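Local atomic coordinates of type III secretion system effector HopBA1 (Pseudomonas syringae pv. aptata, PDB entry 5T09), a protein that acts as a virulence factor that the Arabidopsis disease resistance protein RBA1 recognises, enhancing RBA1 self-association and so triggering plant cell death. Residues I27-P32 against H229-I234; V50-E55 against I211-T216; A103-L108 against K122-L127; E95-G100 against A126-H131; I140-A145 against N166-A171. One frame throughout, in Å; residues are numbered along the deposited sequence.

Contact 1: I27-P32 against H229-I234; sequences INVRPP and HSHIVI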
# COMPACT_ATOMS: atom_id res chain seq x y z
N ILE A 27 -12.94 -1.48 11.89
CA ILE A 27 -12.14 -2.48 11.18
C ILE A 27 -12.96 -3.76 11.18
O ILE A 27 -13.07 -4.45 12.19
CB ILE A 27 -10.77 -2.67 11.84
CG1 ILE A 27 -10.02 -1.34 11.92
CG2 ILE A 27 -9.95 -3.69 11.05
CD1 ILE A 27 -8.82 -1.37 12.83
N ASN A 28 -13.55 -4.08 10.03
CA ASN A 28 -14.33 -5.30 9.86
C ASN A 28 -13.43 -6.36 9.24
O ASN A 28 -12.97 -6.20 8.11
CB ASN A 28 -15.56 -5.05 8.98
CG ASN A 28 -16.56 -4.11 9.63
OD1 ASN A 28 -17.46 -4.55 10.35
ND2 ASN A 28 -16.41 -2.82 9.39
N VAL A 29 -13.19 -7.44 9.98
CA VAL A 29 -12.28 -8.50 9.56
C VAL A 29 -13.14 -9.69 9.16
O VAL A 29 -13.63 -10.44 10.01
CB VAL A 29 -11.28 -8.86 10.66
CG1 VAL A 29 -10.30 -9.92 10.15
CG2 VAL A 29 -10.53 -7.62 11.12
N ARG A 30 -13.31 -9.89 7.85
CA ARG A 30 -14.07 -11.00 7.29
C ARG A 30 -13.12 -12.09 6.84
O ARG A 30 -12.13 -11.79 6.16
CB ARG A 30 -14.93 -10.52 6.12
CG ARG A 30 -15.94 -11.53 5.62
CD ARG A 30 -17.16 -10.85 5.01
NE ARG A 30 -17.90 -10.04 5.99
CZ ARG A 30 -19.09 -9.49 5.76
NH1 ARG A 30 -19.70 -9.65 4.59
NH2 ARG A 30 -19.68 -8.78 6.71
N PRO A 31 -13.36 -13.36 7.18
CA PRO A 31 -12.45 -14.43 6.73
C PRO A 31 -12.26 -14.39 5.23
O PRO A 31 -13.24 -14.32 4.48
CB PRO A 31 -13.16 -15.71 7.18
CG PRO A 31 -13.96 -15.28 8.37
CD PRO A 31 -14.40 -13.87 8.08
N PRO A 32 -11.01 -14.45 4.75
CA PRO A 32 -10.75 -14.25 3.32
C PRO A 32 -11.67 -15.09 2.43
O PRO A 32 -11.95 -16.26 2.72
CB PRO A 32 -9.28 -14.67 3.17
CG PRO A 32 -8.68 -14.37 4.48
CD PRO A 32 -9.76 -14.64 5.51
N HIS A 229 0.66 -7.51 13.62
CA HIS A 229 1.17 -6.60 12.61
C HIS A 229 0.27 -6.50 11.39
O HIS A 229 0.57 -5.74 10.46
CB HIS A 229 2.58 -7.04 12.18
CG HIS A 229 3.57 -7.07 13.31
ND1 HIS A 229 3.21 -6.82 14.62
CD2 HIS A 229 4.90 -7.33 13.33
CE1 HIS A 229 4.28 -6.92 15.39
NE2 HIS A 229 5.31 -7.23 14.63
N SER A 230 -0.84 -7.25 11.36
CA SER A 230 -1.83 -7.15 10.29
C SER A 230 -3.08 -7.87 10.77
O SER A 230 -3.06 -8.60 11.77
CB SER A 230 -1.32 -7.77 8.99
OG SER A 230 -1.18 -9.18 9.12
N HIS A 231 -4.18 -7.66 10.05
CA HIS A 231 -5.44 -8.32 10.36
C HIS A 231 -5.68 -9.56 9.51
O HIS A 231 -6.22 -10.55 10.02
CB HIS A 231 -6.61 -7.35 10.17
CG HIS A 231 -6.56 -6.17 11.09
ND1 HIS A 231 -6.00 -4.96 10.73
CD2 HIS A 231 -6.99 -6.01 12.37
CE1 HIS A 231 -6.10 -4.11 11.73
NE2 HIS A 231 -6.69 -4.73 12.74
N ILE A 232 -5.32 -9.53 8.23
CA ILE A 232 -5.46 -10.70 7.36
C ILE A 232 -4.19 -10.86 6.54
O ILE A 232 -3.51 -9.88 6.21
CB ILE A 232 -6.69 -10.61 6.43
CG1 ILE A 232 -6.62 -9.38 5.52
CG2 ILE A 232 -7.97 -10.59 7.26
CD1 ILE A 232 -7.62 -9.42 4.38
N VAL A 233 -3.86 -12.11 6.23
CA VAL A 233 -2.69 -12.45 5.44
C VAL A 233 -3.17 -13.04 4.12
O VAL A 233 -3.96 -13.99 4.11
CB VAL A 233 -1.78 -13.45 6.18
CG1 VAL A 233 -0.45 -13.59 5.45
CG2 VAL A 233 -1.56 -13.01 7.62
N ILE A 234 -2.70 -12.48 3.02
CA ILE A 234 -3.00 -12.98 1.68
C ILE A 234 -1.86 -13.88 1.25
O ILE A 234 -0.69 -13.46 1.25
CB ILE A 234 -3.22 -11.82 0.69
CG1 ILE A 234 -4.56 -11.14 0.97
CG2 ILE A 234 -3.15 -12.33 -0.76
CD1 ILE A 234 -4.87 -9.96 0.08
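Ile27 lays its CG2 methyl over the imidazole of His231. The overlap ties the N-terminal loop to the sheet of this EreA/ChaN-like alpha-beta fold. His231 comes just before strand 232-235, which extends the parallel sheet beside 209-214 and pairs antiparallel with 222-223. The methyl sits nearly over the middle of one ring face: CG2 of Ile27 is 3.9 Å from the ring centroid of His231, a CH-pi contact only 11° off the normal. The chi1 of Ile27, -57°, sets CG1 beside the backbone N and leaves CG2 anti to it. CD1 of Ile27 meets the same ring farther out, 4.0 Å from His231 CE1. The two side chains cross at about a right angle.

The ring is held by bonds beyond the loop. His231 NE2 is hydrogen-bonded to the carbonyl O of Lys198, and ND1 to the backbone N of Val210. Together they fix the rotation of the imidazole, so that it offers a flat face to Ile27.

Val29 divides its methyls between two residues. CG2 lies 4.0 Å from His231 CB and approaches the ring obliquely. CG1 goes to the next residue of the other segment, Ile232. Between the segments the contact is apolar. Ile232 also packs on Thr39 and Ala43 of helix 36-46 and on Ile223 of strand 222-223, which places the contact in a buried seam. Val29 and Ile232 slide past each other in opposite directions, with Val29 CG1 3.8 Å from Ile232 CG2.

Contact 2: V50-E55 against I211-T216; sequences VYIGDE and ISFDLT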
# COMPACT_ATOMS: atom_id res chain seq x y z
N VAL A 50 -8.27 0.52 3.92
CA VAL A 50 -7.46 -0.69 3.89
C VAL A 50 -6.01 -0.29 3.68
O VAL A 50 -5.71 0.58 2.86
CB VAL A 50 -7.92 -1.66 2.78
CG1 VAL A 50 -6.94 -2.83 2.64
CG2 VAL A 50 -9.33 -2.17 3.06
N TYR A 51 -5.11 -0.92 4.43
CA TYR A 51 -3.68 -0.75 4.26
C TYR A 51 -3.11 -2.00 3.60
O TYR A 51 -3.34 -3.11 4.08
CB TYR A 51 -2.98 -0.50 5.59
CG TYR A 51 -3.34 0.81 6.26
CD1 TYR A 51 -2.64 1.97 5.98
CD2 TYR A 51 -4.38 0.88 7.17
CE1 TYR A 51 -2.96 3.17 6.59
CE2 TYR A 51 -4.71 2.07 7.79
CZ TYR A 51 -4.00 3.21 7.49
OH TYR A 51 -4.33 4.40 8.10
N ILE A 52 -2.36 -1.81 2.52
CA ILE A 52 -1.64 -2.89 1.86
C ILE A 52 -0.18 -2.77 2.25
O ILE A 52 0.51 -1.84 1.82
CB ILE A 52 -1.82 -2.85 0.34
CG1 ILE A 52 -3.29 -3.04 -0.04
CG2 ILE A 52 -0.96 -3.93 -0.34
CD1 ILE A 52 -3.58 -2.88 -1.52
N GLY A 53 0.30 -3.71 3.06
CA GLY A 53 1.68 -3.70 3.50
C GLY A 53 2.61 -4.19 2.41
O GLY A 53 2.65 -5.39 2.12
N ASP A 54 3.36 -3.29 1.80
CA ASP A 54 4.21 -3.66 0.68
C ASP A 54 5.46 -4.37 1.16
O ASP A 54 6.00 -4.06 2.22
CB ASP A 54 4.61 -2.43 -0.13
CG ASP A 54 5.13 -2.79 -1.50
OD1 ASP A 54 4.45 -3.57 -2.20
OD2 ASP A 54 6.23 -2.32 -1.87
N GLU A 55 5.89 -5.35 0.38
CA GLU A 55 7.23 -5.92 0.48
C GLU A 55 7.95 -5.49 -0.79
O GLU A 55 7.68 -6.02 -1.87
CB GLU A 55 7.19 -7.44 0.62
CG GLU A 55 6.36 -7.93 1.80
CD GLU A 55 6.48 -9.43 1.99
OE1 GLU A 55 7.55 -9.99 1.69
OE2 GLU A 55 5.49 -10.04 2.45
N ILE A 211 -3.47 -5.41 5.57
CA ILE A 211 -3.22 -6.66 4.87
C ILE A 211 -1.72 -6.91 4.84
O ILE A 211 -0.93 -5.99 4.59
CB ILE A 211 -3.78 -6.63 3.44
CG1 ILE A 211 -5.31 -6.48 3.48
CG2 ILE A 211 -3.37 -7.89 2.66
CD1 ILE A 211 -5.96 -6.36 2.11
N SER A 212 -1.33 -8.15 5.09
CA SER A 212 0.04 -8.62 4.95
C SER A 212 0.06 -9.76 3.95
O SER A 212 -0.98 -10.26 3.53
CB SER A 212 0.62 -9.07 6.30
OG SER A 212 -0.06 -10.21 6.78
N PHE A 213 1.27 -10.19 3.58
CA PHE A 213 1.43 -11.21 2.55
C PHE A 213 2.32 -12.34 3.03
O PHE A 213 3.39 -12.10 3.61
CB PHE A 213 1.98 -10.59 1.27
CG PHE A 213 1.03 -9.66 0.61
CD1 PHE A 213 0.07 -10.13 -0.26
CD2 PHE A 213 1.07 -8.30 0.88
CE1 PHE A 213 -0.83 -9.27 -0.86
CE2 PHE A 213 0.18 -7.44 0.28
CZ PHE A 213 -0.77 -7.92 -0.59
N ASP A 214 1.87 -13.57 2.79
CA ASP A 214 2.64 -14.78 3.02
C ASP A 214 3.05 -15.31 1.65
O ASP A 214 2.23 -15.92 0.94
CB ASP A 214 1.82 -15.80 3.80
CG ASP A 214 2.47 -17.17 3.84
OD1 ASP A 214 3.67 -17.28 3.53
OD2 ASP A 214 1.76 -18.15 4.17
N LEU A 215 4.30 -15.07 1.27
CA LEU A 215 4.81 -15.49 -0.03
C LEU A 215 5.59 -16.80 0.04
O LEU A 215 6.41 -17.07 -0.83
CB LEU A 215 5.70 -14.39 -0.62
CG LEU A 215 5.06 -12.99 -0.70
CD1 LEU A 215 6.04 -11.99 -1.29
CD2 LEU A 215 3.77 -13.02 -1.50
N THR A 216 5.33 -17.62 1.06
CA THR A 216 6.02 -18.90 1.19
C THR A 216 5.41 -19.98 0.30
O THR A 216 6.03 -21.03 0.13
CB THR A 216 5.99 -19.38 2.64
OG1 THR A 216 4.65 -19.68 3.03
CG2 THR A 216 6.58 -18.33 3.57
O HOH W 1 3.23 -7.49 3.79
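Two neighbouring parallel strands of the central sheet, 49-54 and 209-214, meet here through Tyr51, Gly53 and Ile211. Ile211 N donates to Tyr51 O at 2.7 Å, and Ile211 O accepts from Gly53 N at 3.0 Å. One residue thus bonds the two that flank Ile52, the usual parallel ladder. Ile52 and Ile211 point to the same sheet face. The strands then diverge, and their axes make an angle of 34°. A water takes over the pairing: it donates to Gly53 O and accepts a weak bond from Phe213 N.

On the Ile52 face, Val50 CG1 touches Ile211 CD1 at 3.7 Å. Ile52 CG2 meets the edge of the Phe213 ring, 3.7 Å from CE2. Gly53 O lies at that edge too, near the ring plane. Helix 60-74 covers this face, with Ile65 on Ile52 and Ile61 and Leu64 on Phe213.

Beyond the strands, Glu55 and Leu215 reach tip to tip, OE1 of Glu55 lying 3.9 Å from CD1 of Leu215. Asp214 OD1 accepts from Thr216 N, an Asx turn that closes the strand. A parallel ladder with a helix laid over one face is characteristic of a parallel alpha/beta core, here the EreA/ChaN-like one.

Contact 3: A103-L108 against K122-L127; sequences AVKHFL and KVSEAL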
# COMPACT_ATOMS: atom_id res chain seq x y z
N ALA A 103 6.03 6.37 -18.69
CA ALA A 103 6.33 7.63 -18.02
C ALA A 103 6.39 7.46 -16.50
O ALA A 103 7.26 8.03 -15.84
CB ALA A 103 5.29 8.68 -18.40
N VAL A 104 5.47 6.68 -15.94
CA VAL A 104 5.45 6.48 -14.49
C VAL A 104 6.74 5.81 -14.03
O VAL A 104 7.32 6.18 -13.00
CB VAL A 104 4.21 5.68 -14.08
CG1 VAL A 104 4.26 5.28 -12.60
CG2 VAL A 104 2.94 6.48 -14.36
N LYS A 105 7.20 4.81 -14.78
CA LYS A 105 8.41 4.10 -14.38
C LYS A 105 9.61 5.04 -14.31
O LYS A 105 10.36 5.04 -13.33
CB LYS A 105 8.68 2.95 -15.37
CG LYS A 105 9.86 2.06 -15.01
CD LYS A 105 10.04 0.97 -16.05
CE LYS A 105 11.28 0.13 -15.78
NZ LYS A 105 11.57 -0.81 -16.91
N HIS A 106 9.79 5.87 -15.34
CA HIS A 106 10.89 6.83 -15.34
C HIS A 106 10.77 7.81 -14.18
O HIS A 106 11.78 8.23 -13.61
CB HIS A 106 10.94 7.58 -16.67
CG HIS A 106 12.29 8.10 -17.03
ND1 HIS A 106 13.30 7.28 -17.51
CD2 HIS A 106 12.81 9.35 -16.99
CE1 HIS A 106 14.38 8.01 -17.75
NE2 HIS A 106 14.11 9.27 -17.43
N PHE A 107 9.54 8.19 -13.82
CA PHE A 107 9.34 9.12 -12.71
C PHE A 107 9.68 8.47 -11.37
O PHE A 107 10.17 9.16 -10.46
CB PHE A 107 7.90 9.62 -12.71
CG PHE A 107 7.55 10.50 -11.54
CD1 PHE A 107 7.76 11.87 -11.60
CD2 PHE A 107 7.03 9.96 -10.39
CE1 PHE A 107 7.44 12.67 -10.52
CE2 PHE A 107 6.71 10.76 -9.31
CZ PHE A 107 6.92 12.12 -9.38
N LEU A 108 9.41 7.18 -11.21
CA LEU A 108 9.66 6.49 -9.95
C LEU A 108 11.08 5.96 -9.82
O LEU A 108 11.50 5.61 -8.71
CB LEU A 108 8.68 5.32 -9.79
CG LEU A 108 7.19 5.67 -9.67
CD1 LEU A 108 6.33 4.42 -9.74
CD2 LEU A 108 6.93 6.42 -8.38
N LYS A 122 6.07 -3.40 -12.73
CA LYS A 122 4.78 -3.86 -12.24
C LYS A 122 4.12 -2.82 -11.34
O LYS A 122 2.90 -2.64 -11.37
CB LYS A 122 4.94 -5.19 -11.49
CG LYS A 122 5.32 -6.37 -12.38
CD LYS A 122 4.26 -6.62 -13.45
CE LYS A 122 4.42 -7.97 -14.12
NZ LYS A 122 3.33 -8.21 -15.11
N VAL A 123 4.92 -2.12 -10.52
CA VAL A 123 4.36 -1.03 -9.72
C VAL A 123 3.75 0.03 -10.63
O VAL A 123 2.64 0.50 -10.39
CB VAL A 123 5.45 -0.43 -8.80
CG1 VAL A 123 4.93 0.82 -8.10
CG2 VAL A 123 5.90 -1.46 -7.78
N SER A 124 4.48 0.41 -11.68
CA SER A 124 3.96 1.40 -12.61
C SER A 124 2.68 0.92 -13.28
O SER A 124 1.71 1.68 -13.42
CB SER A 124 5.02 1.73 -13.66
OG SER A 124 6.20 2.21 -13.04
N GLU A 125 2.64 -0.35 -13.70
CA GLU A 125 1.42 -0.89 -14.29
C GLU A 125 0.25 -0.82 -13.30
O GLU A 125 -0.88 -0.50 -13.69
CB GLU A 125 1.63 -2.33 -14.74
CG GLU A 125 0.45 -2.91 -15.51
CD GLU A 125 0.61 -4.39 -15.85
OE1 GLU A 125 1.37 -5.09 -15.14
OE2 GLU A 125 -0.02 -4.84 -16.82
N ALA A 126 0.52 -1.10 -12.02
CA ALA A 126 -0.55 -1.08 -11.03
C ALA A 126 -1.10 0.33 -10.83
O ALA A 126 -2.32 0.52 -10.76
CB ALA A 126 -0.05 -1.65 -9.70
N LEU A 127 -0.22 1.33 -10.74
CA LEU A 127 -0.68 2.71 -10.60
C LEU A 127 -1.50 3.12 -11.82
O LEU A 127 -2.56 3.73 -11.69
CB LEU A 127 0.51 3.64 -10.41
CG LEU A 127 1.39 3.36 -9.19
CD1 LEU A 127 2.52 4.38 -9.11
CD2 LEU A 127 0.57 3.37 -7.91
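Ser124 presses its hydroxyl against the backbone of Lys105, where helices 101-112 and 117-132 come closest. This is the tight part of the contact. OG of Ser124 is 3.2 Å from CA of Lys105, and the CA atoms of the two residues are 5.5 Å apart. The hydroxyl is bonded within its own helix, to Leu120 O, so toward Lys105 it acts by close packing. Val104 CG1 lies against the same oxygen at 3.7 Å.

Next to Ser124, toward Leu127, the packing is apolar and slightly wider. Leu108 and Leu127 reach tip to tip, with their CD1 atoms 3.9 Å apart. Val104 CG1 touches the same Leu127 CD1 at 4.0 Å.

The looser side is the rest of Lys105, which is partly exposed. Past CB, 3.5 Å from Ser124 OG, the extended chain, with CG anti to the backbone N, leads away to a salt bridge with Asp117.

The segment axes cross at 123°. Helix 90-99 closes one flank, with Leu97 on Val104 and Phe93 on Leu127. Phe84 and Val85, just after strand 77-82, meet Val123 and Leu108, and helix 60-74 packs against helix 117-132 at Ala126.

Contact 4: E95-G100 against A126-H131; sequences EALSDG and ALCSAH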
# COMPACT_ATOMS: atom_id res chain seq x y z
N GLU A 95 0.94 14.08 -14.31
CA GLU A 95 1.30 14.17 -15.72
C GLU A 95 1.84 12.84 -16.23
O GLU A 95 1.46 12.37 -17.30
CB GLU A 95 2.33 15.28 -15.92
CG GLU A 95 1.81 16.67 -15.61
CD GLU A 95 2.85 17.75 -15.83
OE1 GLU A 95 4.04 17.40 -15.98
OE2 GLU A 95 2.48 18.94 -15.87
N ALA A 96 2.74 12.22 -15.46
CA ALA A 96 3.26 10.91 -15.84
C ALA A 96 2.14 9.89 -15.94
O ALA A 96 2.10 9.09 -16.88
CB ALA A 96 4.32 10.45 -14.84
N LEU A 97 1.22 9.90 -14.97
CA LEU A 97 0.14 8.93 -14.95
C LEU A 97 -0.69 8.97 -16.23
O LEU A 97 -1.25 7.95 -16.64
CB LEU A 97 -0.73 9.17 -13.72
CG LEU A 97 -1.45 7.99 -13.06
CD1 LEU A 97 -0.50 6.85 -12.74
CD2 LEU A 97 -2.13 8.48 -11.80
N SER A 98 -0.77 10.14 -16.87
CA SER A 98 -1.50 10.25 -18.13
C SER A 98 -0.64 9.84 -19.32
O SER A 98 -1.16 9.29 -20.29
CB SER A 98 -2.00 11.68 -18.32
OG SER A 98 -2.90 12.05 -17.29
N ASP A 99 0.67 10.09 -19.26
CA ASP A 99 1.55 9.71 -20.36
C ASP A 99 1.65 8.20 -20.51
O ASP A 99 1.89 7.70 -21.61
CB ASP A 99 2.93 10.33 -20.17
CG ASP A 99 2.96 11.81 -20.50
OD1 ASP A 99 2.12 12.26 -21.31
OD2 ASP A 99 3.82 12.53 -19.95
N GLY A 100 1.48 7.46 -19.42
CA GLY A 100 1.36 6.01 -19.47
C GLY A 100 2.39 5.31 -18.61
O GLY A 100 3.21 5.93 -17.93
N ALA A 126 0.52 -1.10 -12.02
CA ALA A 126 -0.55 -1.08 -11.03
C ALA A 126 -1.10 0.33 -10.83
O ALA A 126 -2.32 0.52 -10.76
CB ALA A 126 -0.05 -1.65 -9.70
N LEU A 127 -0.22 1.33 -10.74
CA LEU A 127 -0.68 2.71 -10.60
C LEU A 127 -1.50 3.12 -11.82
O LEU A 127 -2.56 3.73 -11.69
CB LEU A 127 0.51 3.64 -10.41
CG LEU A 127 1.39 3.36 -9.19
CD1 LEU A 127 2.52 4.38 -9.11
CD2 LEU A 127 0.57 3.37 -7.91
N CYS A 128 -1.00 2.80 -13.02
CA CYS A 128 -1.74 3.13 -14.23
C CYS A 128 -3.08 2.40 -14.28
O CYS A 128 -4.11 3.01 -14.61
CB CYS A 128 -0.90 2.78 -15.46
SG CYS A 128 0.50 3.89 -15.73
N SER A 129 -3.09 1.11 -13.94
CA SER A 129 -4.34 0.35 -13.98
C SER A 129 -5.36 0.90 -13.00
O SER A 129 -6.56 0.91 -13.28
CB SER A 129 -4.07 -1.13 -13.69
OG SER A 129 -3.06 -1.64 -14.54
N ALA A 130 -4.90 1.38 -11.84
CA ALA A 130 -5.81 2.03 -10.90
C ALA A 130 -6.32 3.34 -11.48
O ALA A 130 -7.53 3.62 -11.44
CB ALA A 130 -5.10 2.27 -9.57
N HIS A 131 -5.42 4.15 -12.03
CA HIS A 131 -5.82 5.43 -12.61
C HIS A 131 -6.88 5.25 -13.68
O HIS A 131 -7.95 5.87 -13.62
CB HIS A 131 -4.59 6.15 -13.18
CG HIS A 131 -4.91 7.47 -13.80
ND1 HIS A 131 -5.23 8.58 -13.05
CD2 HIS A 131 -4.95 7.87 -15.09
CE1 HIS A 131 -5.46 9.60 -13.86
NE2 HIS A 131 -5.29 9.20 -15.10
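The chi1 of Leu97, -150°, carries CG about 30° off anti to the backbone N and over the His131 ring. His131 holds its own CG anti to the backbone N, and the two side chains meet in an oblique crossing. Leu97 CG rests 3.5 Å above the imidazole plane of His131, shifted toward the rim, which makes a CH-pi contact. CD2 of Leu97 is closer still, 3.3 Å from His131 ND1, so the fit is tight. The other methyl turns to the helix surface: a chi2 of 52° places Leu97 CD1 3.9 Å from Leu127 O and 4.3 Å from Cys128 SG. The leucine therefore spans a full turn of helix 117-132.

Helix 90-99 crosses that helix at close to a right angle, with segment axes at 86°. Its end also takes part. Gly100 leaves the helix with a positive phi and stands at the N-cap position of helix 101-112. Cys128 SG packs against this corner, 3.7 Å from Gly100 C.

Val104 of helix 101-112 fills in beside Leu97, Leu127 and Cys128. Val137 of the edge strand 136-141 packs on Leu97 and Leu127. Three helices meet here, packed on strands 136-141 and 77-82.

Across the pair of segments the contact is apolar. Dispersion and the shape of Leu97 carry it, and the imidazole takes part through a face rather than through a polar bond.

Contact 5: I140-A145 against N166-A171; sequences IDRKMA and NVAWDA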
# COMPACT_ATOMS: atom_id res chain seq x y z
N ILE A 140 1.95 9.80 -0.77
CA ILE A 140 1.93 10.06 0.66
C ILE A 140 3.31 10.37 1.22
O ILE A 140 3.40 10.84 2.37
CB ILE A 140 1.33 8.87 1.44
CG1 ILE A 140 2.24 7.64 1.30
CG2 ILE A 140 -0.08 8.60 0.96
CD1 ILE A 140 1.74 6.39 1.99
N ASP A 141 4.37 10.12 0.47
CA ASP A 141 5.69 10.11 1.07
C ASP A 141 6.23 11.53 1.25
O ASP A 141 5.78 12.49 0.62
CB ASP A 141 6.67 9.29 0.23
CG ASP A 141 7.84 8.77 1.03
OD1 ASP A 141 7.79 8.85 2.28
OD2 ASP A 141 8.82 8.29 0.42
N ARG A 142 7.22 11.64 2.14
CA ARG A 142 7.86 12.90 2.46
C ARG A 142 9.36 12.68 2.52
O ARG A 142 9.81 11.65 3.02
CB ARG A 142 7.34 13.47 3.79
CG ARG A 142 8.12 14.66 4.31
CD ARG A 142 7.47 15.20 5.56
NE ARG A 142 6.14 15.74 5.27
CZ ARG A 142 5.80 17.03 5.37
NH1 ARG A 142 6.67 17.94 5.78
NH2 ARG A 142 4.56 17.39 5.07
N LYS A 143 10.12 13.66 2.03
CA LYS A 143 11.56 13.50 1.95
C LYS A 143 12.16 13.32 3.33
O LYS A 143 11.80 14.02 4.28
CB LYS A 143 12.19 14.70 1.25
CG LYS A 143 13.71 14.58 1.10
CD LYS A 143 14.26 15.60 0.12
CE LYS A 143 15.68 15.23 -0.32
NZ LYS A 143 16.65 15.22 0.81
N MSE A 144 13.10 12.38 3.44
CA MSE A 144 13.84 12.16 4.67
C MSE A 144 15.09 11.34 4.39
O MSE A 144 15.01 10.15 4.07
CB MSE A 144 12.97 11.45 5.71
CG MSE A 144 13.56 11.48 7.11
SE MSE A 144 12.80 10.12 8.27
CE MSE A 144 13.51 8.54 7.38
N ALA A 145 16.25 11.97 4.51
CA ALA A 145 17.52 11.32 4.25
C ALA A 145 18.02 10.64 5.52
O ALA A 145 18.07 11.27 6.58
CB ALA A 145 18.55 12.33 3.74
N ASN A 166 4.83 8.19 9.64
CA ASN A 166 3.46 7.71 9.55
C ASN A 166 2.46 8.85 9.69
O ASN A 166 1.46 8.90 8.97
CB ASN A 166 3.21 6.64 10.62
CG ASN A 166 3.71 5.28 10.21
OD1 ASN A 166 4.50 5.15 9.27
ND2 ASN A 166 3.25 4.24 10.91
N VAL A 167 2.72 9.77 10.62
CA VAL A 167 1.80 10.87 10.85
C VAL A 167 1.66 11.72 9.60
O VAL A 167 0.57 12.24 9.31
CB VAL A 167 2.27 11.70 12.06
CG1 VAL A 167 3.57 12.44 11.76
CG2 VAL A 167 1.19 12.67 12.48
N ALA A 168 2.74 11.85 8.82
CA ALA A 168 2.69 12.67 7.61
C ALA A 168 2.10 11.89 6.44
O ALA A 168 1.36 12.45 5.63
CB ALA A 168 4.09 13.18 7.26
N TRP A 169 2.45 10.61 6.32
CA TRP A 169 1.78 9.75 5.35
C TRP A 169 0.27 9.82 5.53
O TRP A 169 -0.48 9.91 4.55
CB TRP A 169 2.23 8.30 5.54
CG TRP A 169 3.56 7.95 4.96
CD1 TRP A 169 4.54 8.79 4.51
CD2 TRP A 169 4.06 6.62 4.76
NE1 TRP A 169 5.61 8.07 4.04
CE2 TRP A 169 5.35 6.73 4.19
CE3 TRP A 169 3.55 5.35 5.02
CZ2 TRP A 169 6.12 5.62 3.88
CZ3 TRP A 169 4.31 4.25 4.72
CH2 TRP A 169 5.58 4.39 4.14
N ASP A 170 -0.19 9.76 6.78
CA ASP A 170 -1.62 9.77 7.06
C ASP A 170 -2.25 11.11 6.69
O ASP A 170 -3.35 11.15 6.12
CB ASP A 170 -1.85 9.44 8.53
CG ASP A 170 -3.31 9.45 8.93
OD1 ASP A 170 -4.03 8.48 8.61
OD2 ASP A 170 -3.74 10.43 9.57
N ALA A 171 -1.56 12.21 6.99
CA ALA A 171 -2.10 13.52 6.66
C ALA A 171 -2.25 13.69 5.15
O ALA A 171 -3.24 14.26 4.68
CB ALA A 171 -1.20 14.62 7.23
O HOH W 2 3.73 13.18 3.63
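Ile140 crosses obliquely over one face of the Trp169 indole, while Asp141, the next residue, meets its edge. The two side chains thus frame the ring from directions that differ by about a quarter turn. CD1 of Ile140 is 3.5 Å above the indole plane, toward the rim. CG1 of Ile140 stands more squarely over the five-membered ring, 4.0 Å from its centroid in a CH-pi contact. CG1 holds the crowded position between backbone N and carbonyl carbon (chi1 65°), from which CD1 runs on over CD2 of Trp169, 3.6 Å away. Asn166 OD1 lies over the opposite face, offset toward the rim. His193 also stacks on the indole, and its ND1 is bonded to Asn166 OD1.

Asp141 and Trp169 lie side by side, pointing the same way. At the edge, Trp169 NE1 donates to Asp141 OD1 over 2.9 Å. The oxygen lies near the ring plane, but the carboxylate is turned 81° against the indole. The N-H arrives above the carboxylate plane, 36° out of it. Beside it, Ile140 O is 3.2 Å from Trp169 CD1 and takes a bond from a water that also reaches Ala168 O weakly.

Farther out, Arg142 NE passes Ala168 CB at 3.8 Å. The contact joins the end of strand 136-141, an outermost strand of the sheet, to the first turns of helix 166-179. Apolar cover on the face and an N-H bond at the rim together fix the indole in position and rotation. OD1 of Asp141 accepts one good N-H bond from Trp169 and a weak one from Arg142 N.

Overall arrangement
Contacts 1, 2 and 5 all reach the same mixed sheet. Contact 5 lies at its outermost strand 136-141, contact 2 joins strands 49-54 and 209-214, and contact 1 lies at strand 232-235. Contacts 1 and 2 have centres 10 Å apart and touch where strand 232-235 pairs with 209-214. Contacts 3 and 4 share helix 117-132, with centres 7 Å apart, and lie about 28 Å from contact 1 between centres. Along the chain, contact 1 encloses contact 2. Contact 2 in turn encloses contacts 3, 4 and 5, and contact 5 opens after contacts 3 and 4 close. Contact 1 thus brings segments near both chain ends together, while contacts 3, 4 and 5 join segments 14 to 26 residues apart.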